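Fiber (Human adenovirus 26, PDB 6FJN) forms the trimeric knob domain at the tip of the adenovirus fibre, which probably attaches the virion to primary receptors on the host cell. Local coordinates at residues Asn96-Val99 and Pro100-Pro103; His49-Thr52 and Ala53-Lys57. All coordinates share one frame; numbering follows the deposited sequence. Where two conformers were deposited one is given.

Contact 1. Residues Asn96-Val99 and Pro100-Pro103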
ATOM      1  N   ASN A  96      22.962  15.781   4.751  1.00 36.25           N
ATOM      2  CA  ASN A  96      21.809  16.647   4.499  1.00 33.26           C
ATOM      3  C   ASN A  96      20.666  16.340   5.485  1.00 28.60           C
ATOM      4  O   ASN A  96      20.204  15.165   5.542  1.00 26.82           O
ATOM      5  CB  ASN A  96      21.265  16.383   3.096  1.00 33.70           C
ATOM      6  CG  ASN A  96      22.277  16.609   2.008  1.00 35.44           C
ATOM      7  OD1 ASN A  96      22.512  17.745   1.589  1.00 38.42           O
ATOM      8  ND2 ASN A  96      22.858  15.519   1.513  1.00 34.87           N
ATOM      9  N   ASN A  97      20.201  17.377   6.217  1.00 25.96           N
ATOM     10  CA  ASN A  97      19.013  17.282   7.135  1.00 23.33           C
ATOM     11  C   ASN A  97      17.903  16.558   6.438  1.00 20.62           C
ATOM     12  O   ASN A  97      17.649  16.813   5.250  1.00 21.38           O
ATOM     13  CB  ASN A  97      18.466  18.688   7.522  1.00 24.33           C
ATOM     14  CG  ASN A  97      17.243  18.685   8.517  1.00 23.89           C
ATOM     15  OD1 ASN A  97      16.037  18.352   8.183  1.00 21.72           O
ATOM     16  ND2 ASN A  97      17.515  19.159   9.719  1.00 25.99           N
ATOM     17  N   ALA A  98      17.258  15.655   7.159  1.00 17.29           N
ATOM     18  CA  ALA A  98      16.135  14.903   6.639  1.00 15.27           C
ATOM     19  C   ALA A  98      15.017  14.686   7.668  1.00 13.58           C
ATOM     20  O   ALA A  98      14.312  13.691   7.605  1.00 11.72           O
ATOM     21  CB  ALA A  98      16.673  13.605   6.128  1.00 15.26           C
ATOM     22  N   VAL A  99      14.845  15.638   8.598  1.00 13.37           N
ATOM     23  CA  VAL A  99      13.820  15.523   9.610  1.00 13.12           C
ATOM     24  C   VAL A  99      12.407  15.291   8.971  1.00 12.23           C
ATOM     25  O   VAL A  99      11.651  14.526   9.478  1.00 11.62           O
ATOM     26  CB  VAL A  99      13.870  16.670  10.630  1.00 14.02           C
ATOM     27  CG1 VAL A  99      12.717  16.545  11.615  1.00 14.13           C
ATOM     28  CG2 VAL A  99      15.172  16.584  11.408  1.00 14.57           C
ATOM     29  N   PRO A 100      12.095  15.984   7.839  1.00 12.84           N
ATOM     30  CA  PRO A 100      10.775  15.760   7.230  1.00 12.72           C
ATOM     31  C   PRO A 100      10.517  14.356   6.707  1.00 11.66           C
ATOM     32  O   PRO A 100       9.361  14.083   6.312  1.00 11.85           O
ATOM     33  CB  PRO A 100      10.711  16.790   6.115  1.00 14.01           C
ATOM     34  CG  PRO A 100      11.640  17.887   6.621  1.00 14.88           C
ATOM     35  CD  PRO A 100      12.800  17.101   7.190  1.00 14.28           C
ATOM     36  N   PHE A 101      11.531  13.507   6.661  1.00 10.85           N
ATOM     37  CA  PHE A 101      11.378  12.082   6.289  1.00 10.12           C
ATOM     38  C   PHE A 101      11.314  11.192   7.494  1.00  9.34           C
ATOM     39  O   PHE A 101      11.119   9.994   7.341  1.00  9.41           O
ATOM     40  CB  PHE A 101      12.534  11.630   5.410  1.00 10.15           C
ATOM     41  CG  PHE A 101      12.554  12.278   4.059  1.00 11.24           C
ATOM     42  CD1 PHE A 101      13.022  13.555   3.878  1.00 12.59           C
ATOM     43  CD2 PHE A 101      12.059  11.605   2.945  1.00 11.01           C
ATOM     44  CE1 PHE A 101      13.016  14.160   2.629  1.00 13.73           C
ATOM     45  CE2 PHE A 101      12.065  12.209   1.715  1.00 12.37           C
ATOM     46  CZ  PHE A 101      12.537  13.453   1.560  1.00 13.46           C
ATOM     47  N   MET A 102      11.505  11.737   8.699  1.00  9.40           N
ATOM     48  CA  MET A 102      11.599  10.880   9.870  1.00  9.10           C
ATOM     49  C   MET A 102      10.200  10.502  10.362  1.00  8.89           C
ATOM     50  O   MET A 102       9.239  11.259  10.203  1.00  9.67           O
ATOM     51  CB  MET A 102      12.364  11.575  10.987  1.00  9.69           C
ATOM     52  CG  MET A 102      13.821  11.750  10.664  1.00  9.96           C
ATOM     53  SD  MET A 102      14.703  10.175  10.443  1.00  9.55           S
ATOM     54  CE  MET A 102      14.877  10.066   8.653  1.00  9.21           C
ATOM     55  N   PRO A 103      10.044   9.332  10.979  1.00  8.55           N
ATOM     56  CA  PRO A 103       8.718   8.951  11.494  1.00  8.48           C
ATOM     57  C   PRO A 103       8.307   9.805  12.684  1.00  9.06           C
ATOM     58  O   PRO A 103       9.112  10.093  13.565  1.00  9.39           O
ATOM     59  CB  PRO A 103       8.884   7.464  11.876  1.00  8.31           C
ATOM     60  CG  PRO A 103      10.178   7.031  11.255  1.00  8.82           C
ATOM     61  CD  PRO A 103      11.016   8.265  11.183  1.00  8.87           C
TER

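Contact 2. Residues His49-Thr52 and Ala53-Lys57. With EDO (1,2-ethanediol), chain B; EDO (1,2-ethanediol), chain C.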
ATOM      1  N   HIS A  49      22.589 -15.806   0.840  1.00 11.72           N
ATOM      2  CA  HIS A  49      22.669 -16.022  -0.597  1.00 12.55           C
ATOM      3  C   HIS A  49      22.390 -17.466  -0.994  1.00 12.62           C
ATOM      4  O   HIS A  49      21.898 -17.715  -2.109  1.00 13.23           O
ATOM      5  CB  HIS A  49      24.018 -15.543  -1.130  1.00 14.35           C
ATOM      6  CG  HIS A  49      24.210 -15.847  -2.569  1.00 16.26           C
ATOM      7  ND1 HIS A  49      24.916 -16.938  -2.995  1.00 18.34           N
ATOM      8  CD2 HIS A  49      23.762 -15.213  -3.682  1.00 17.68           C
ATOM      9  CE1 HIS A  49      24.883 -16.980  -4.321  1.00 19.02           C
ATOM     10  NE2 HIS A  49      24.206 -15.937  -4.759  1.00 19.71           N
ATOM     11  N   GLN A  50      22.653 -18.418  -0.111  1.00 13.11           N
ATOM     12  CA  GLN A  50      22.344 -19.821  -0.376  1.00 14.17           C
ATOM     13  C   GLN A  50      21.977 -20.411   0.976  1.00 13.61           C
ATOM     14  O   GLN A  50      22.806 -20.950   1.696  1.00 14.32           O
ATOM     15  CB  GLN A  50      23.441 -20.563  -1.110  1.00 16.81           C
ATOM     16  CG  GLN A  50      22.962 -21.936  -1.559  1.00 19.07           C
ATOM     17  CD  GLN A  50      24.035 -22.823  -2.092  1.00 22.04           C
ATOM     18  OE1 GLN A  50      24.129 -23.962  -1.683  1.00 25.47           O
ATOM     19  NE2 GLN A  50      24.852 -22.322  -3.002  1.00 24.63           N
ATOM     20  N   MET A  51      20.720 -20.251   1.324  1.00 12.59           N
ATOM     21  CA  MET A  51      20.296 -20.614   2.702  1.00 12.71           C
ATOM     22  C   MET A  51      20.414 -22.115   2.949  1.00 13.69           C
ATOM     23  O   MET A  51      20.382 -22.923   2.041  1.00 14.30           O
ATOM     24  CB  MET A  51      18.860 -20.185   2.899  1.00 11.87           C
ATOM     25  CG  MET A  51      18.712 -18.669   2.931  1.00 11.33           C
ATOM     26  SD  MET A  51      17.017 -18.080   3.189  1.00 10.66           S
ATOM     27  CE  MET A  51      16.390 -18.217   1.534  1.00 10.61           C
ATOM     28  N   THR A  52      20.642 -22.479   4.214  1.00 14.75           N
ATOM     29  CA  THR A  52      20.608 -23.878   4.631  1.00 16.54           C
ATOM     30  C   THR A  52      19.382 -24.072   5.505  1.00 16.87           C
ATOM     31  O   THR A  52      18.698 -23.133   5.839  1.00 16.72           O
ATOM     32  CB  THR A  52      21.860 -24.263   5.424  1.00 18.00           C
ATOM     33  OG1 THR A  52      21.794 -23.632   6.706  1.00 18.18           O
ATOM     34  CG2 THR A  52      23.109 -23.836   4.700  1.00 18.92           C
ATOM     35  N   ALA A  53      19.153 -25.319   5.929  1.00 19.08           N
ATOM     36  CA  ALA A  53      18.020 -25.603   6.824  1.00 20.41           C
ATOM     37  C   ALA A  53      18.162 -24.952   8.193  1.00 20.60           C
ATOM     38  O   ALA A  53      17.128 -24.700   8.834  1.00 22.33           O
ATOM     39  CB  ALA A  53      17.820 -27.096   6.983  1.00 22.20           C
ATOM     40  N   THR A  54      19.393 -24.625   8.578  1.00 20.49           N
ATOM     41  CA  THR A  54      19.628 -23.965   9.857  1.00 20.76           C
ATOM     42  C   THR A  54      19.750 -22.453   9.789  1.00 18.27           C
ATOM     43  O   THR A  54      19.665 -21.782  10.828  1.00 19.35           O
ATOM     44  CB  THR A  54      20.828 -24.509  10.614  1.00 23.00           C
ATOM     45  OG1 THR A  54      22.046 -24.162   9.961  1.00 23.34           O
ATOM     46  CG2 THR A  54      20.735 -26.006  10.762  1.00 25.03           C
ATOM     47  N   THR A  55      19.836 -21.835   8.607  1.00 15.95           N
ATOM     48  CA  THR A  55      19.868 -20.367   8.509  1.00 14.69           C
ATOM     49  C   THR A  55      18.705 -19.786   9.287  1.00 13.81           C
ATOM     50  O   THR A  55      17.572 -20.249   9.091  1.00 14.46           O
ATOM     51  CB  THR A  55      19.831 -19.933   7.063  1.00 14.17           C
ATOM     52  OG1 THR A  55      20.911 -20.538   6.332  1.00 15.25           O
ATOM     53  CG2 THR A  55      19.932 -18.464   6.976  1.00 14.34           C
ATOM     54  N   LYS A  56      18.942 -18.781  10.123  1.00 13.18           N
ATOM     55  CA  LYS A  56      17.838 -18.254  10.927  1.00 12.60           C
ATOM     56  C   LYS A  56      16.774 -17.561  10.063  1.00 11.27           C
ATOM     57  O   LYS A  56      17.088 -16.707   9.271  1.00 11.26           O
ATOM     58  CB  LYS A  56      18.321 -17.330  12.021  1.00 13.10           C
ATOM     59  CG  LYS A  56      17.212 -17.028  13.030  1.00 13.40           C
ATOM     60  CD  LYS A  56      17.667 -16.288  14.227  1.00 14.28           C
ATOM     61  CE  LYS A  56      16.558 -16.314  15.289  1.00 14.90           C
ATOM     62  NZ  LYS A  56      16.985 -15.701  16.551  1.00 16.40           N
ATOM     63  N   LYS A  57      15.534 -17.987  10.299  0.50 11.03           N
ATOM     64  CA  LYS A  57      14.392 -17.523   9.521  0.50 10.14           C
ATOM     65  C   LYS A  57      13.799 -16.235  10.145  0.50  9.67           C
ATOM     66  O   LYS A  57      12.550 -16.110  10.301  0.50  9.31           O
ATOM     67  CB  LYS A  57      13.333 -18.632   9.420  0.50 10.52           C
ATOM     68  CG  LYS A  57      13.829 -19.970   8.843  0.50 11.24           C
ATOM     69  CD  LYS A  57      12.707 -20.970   8.650  0.50 11.68           C
ATOM     70  CE  LYS A  57      13.196 -22.208   7.899  0.50 12.45           C
ATOM     71  NZ  LYS A  57      14.491 -22.775   8.328  0.50 13.52           N
TER
HETATM   72  C1  EDO B 401      21.694 -25.652   0.690  1.00 28.75           C
HETATM   73  O1  EDO B 401      22.388 -24.425   0.902  1.00 24.03           O
HETATM   74  C2  EDO B 401      21.746 -26.546   1.922  1.00 29.68           C
HETATM   75  O2  EDO B 401      20.445 -27.115   2.067  1.00 31.39           O
HETATM   76  C1  EDO C 402      26.049 -19.107   1.269  1.00 29.71           C
HETATM   77  O1  EDO C 402      26.446 -18.630  -0.025  1.00 31.60           O
HETATM   78  C2  EDO C 402      26.283 -20.594   1.486  1.00 30.48           C
HETATM   79  O2  EDO C 402      25.378 -21.030   2.510  1.00 28.66           O
HETATM   80  O   HOH W   1      16.541 -21.653   6.919  1.00 13.44           O

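Contact 1. Residues Asn96-Val99 and Pro100-Pro103
Two side-chain torsions shape this short turn: Asn97 holds CG anti to its own main-chain nitrogen (chi1 -178°), bringing OD1 back over the chain toward Pro100, while Met102 bends at chi2 (-62°) and again at chi3, folding its terminal methyl back toward Ala98 O. Asn97 OD1 accepts from Val99 N at 3.0 Å, which closes an Asx turn, with the donor lying well above the plane of the amide carbonyl. The same oxygen sits 3.6 Å from Pro100 CD, the two side chains crossing at about a right angle. Immediately downstream, Phe101 N bonds to Ala98 O at 2.9 Å and Met102 N to Val99 O at 2.9 Å, the second nearly straight at 164°. These are two overlapping type I turns, and together they make the single 3-10 turn of residues 99-101. Pro100 is the third residue of turn 98-101 and the second of turn 99-102; its nitrogen, lacking a hydrogen, takes part in neither bond. Ala98 O is also hemmed in by carbon: the Phe101 ring presents its edge to it in plane, and Met102 CE approaches to 3.8 Å. Ala98 CB faces Phe101 CD1 at 4.3 Å, whereas Val99 CB packs on Pro100 CD at 3.6 Å. Ala98, Phe101 and Met102 are buried, whereas Asn97 is exposed. Pro100 O accepts from Lys30 NZ, and Val99 lies beside Gln183; Lys30 and, through a covalent link, Gln183 are known partners of an L-glutamate not bound to this chain. Within the long DG loop, Ala98 and Phe101 rest on Leu4 of strand 3-5, Phe101 O bonds to Tyr180 OH of strand 176-181, and Val99 and Met102 lie on Tyr154 of strand 154-161, so the turn is joined to both sheets of the sandwich.

Contact 2. Residues His49-Thr52 and Ala53-Lys57
Thr55 reaches back with its side-chain hydroxyl to take the main-chain N-H of Thr52, an almost straight bond (169°) of 2.9 Å between Thr52 N and Thr55 OG1, three residues against the chain direction. The torsion responsible is chi1 of Thr55 (-56°), which sets OG1 beside its own nitrogen and anti to the carbonyl carbon, facing into the bend. The backbone closes in the other sense: Thr55 N donates to Thr52 O at 3.3 Å, a long bond that meets the carbonyl from well above its plane. Ala53 and Thr54 occupy the corners of this type I turn. Thr52 adds its own hydroxyl, to which Thr54 N donates at 3.2 Å with a bent geometry (138°), fitting an ST turn. Thr52 thus bonds Thr55 through both its N-H and its carbonyl oxygen, and Thr52 OG1 stands 3.2 Å from Thr55 OG1. Met51 CB lies 4.0 Å from Thr55 OG1, on the same side as the Thr52 N-H. A water lies 2.8 Å from both Thr52 O and Thr55 O, and in one of its two conformers Lys57 NZ donates to this water. On the outer side, two ethanediol molecules, probably from the crystallisation liquor, occupy the exposed surface near Gln50; O2 of one donates to Gln50 O at 2.7 Å. The bend is part of the CD loop, between strands 34-43 and 58-65 of the knob sandwich. Backbone hydrogen bonds join Met51 with Ala168 and Gln169, and Lys57 with Trp162. Met51 packs on Tyr166, and these four partners all belong to the loop linking strands 154-161 and 176-181.

In the fold
From the N terminus, the chain runs through strands 3-5, 22-31 and 34-43 before contact 2 folds the CD loop back on itself, just ahead of strand 58-65, where the chain crosses to the four-stranded sheet. The DG loop follows, with its short strands 83-86 and 89-90, and contact 1 bends it before strand 123-129. The two contacts lie in series, neither nested nor crossed, on opposite sides of the chain's centre with about 23 Å between nearest atoms. Contact 2 ties its crossing loop to the loop after strand 154-161; contact 1 joins the DG loop to both sheets and to the C-terminal end.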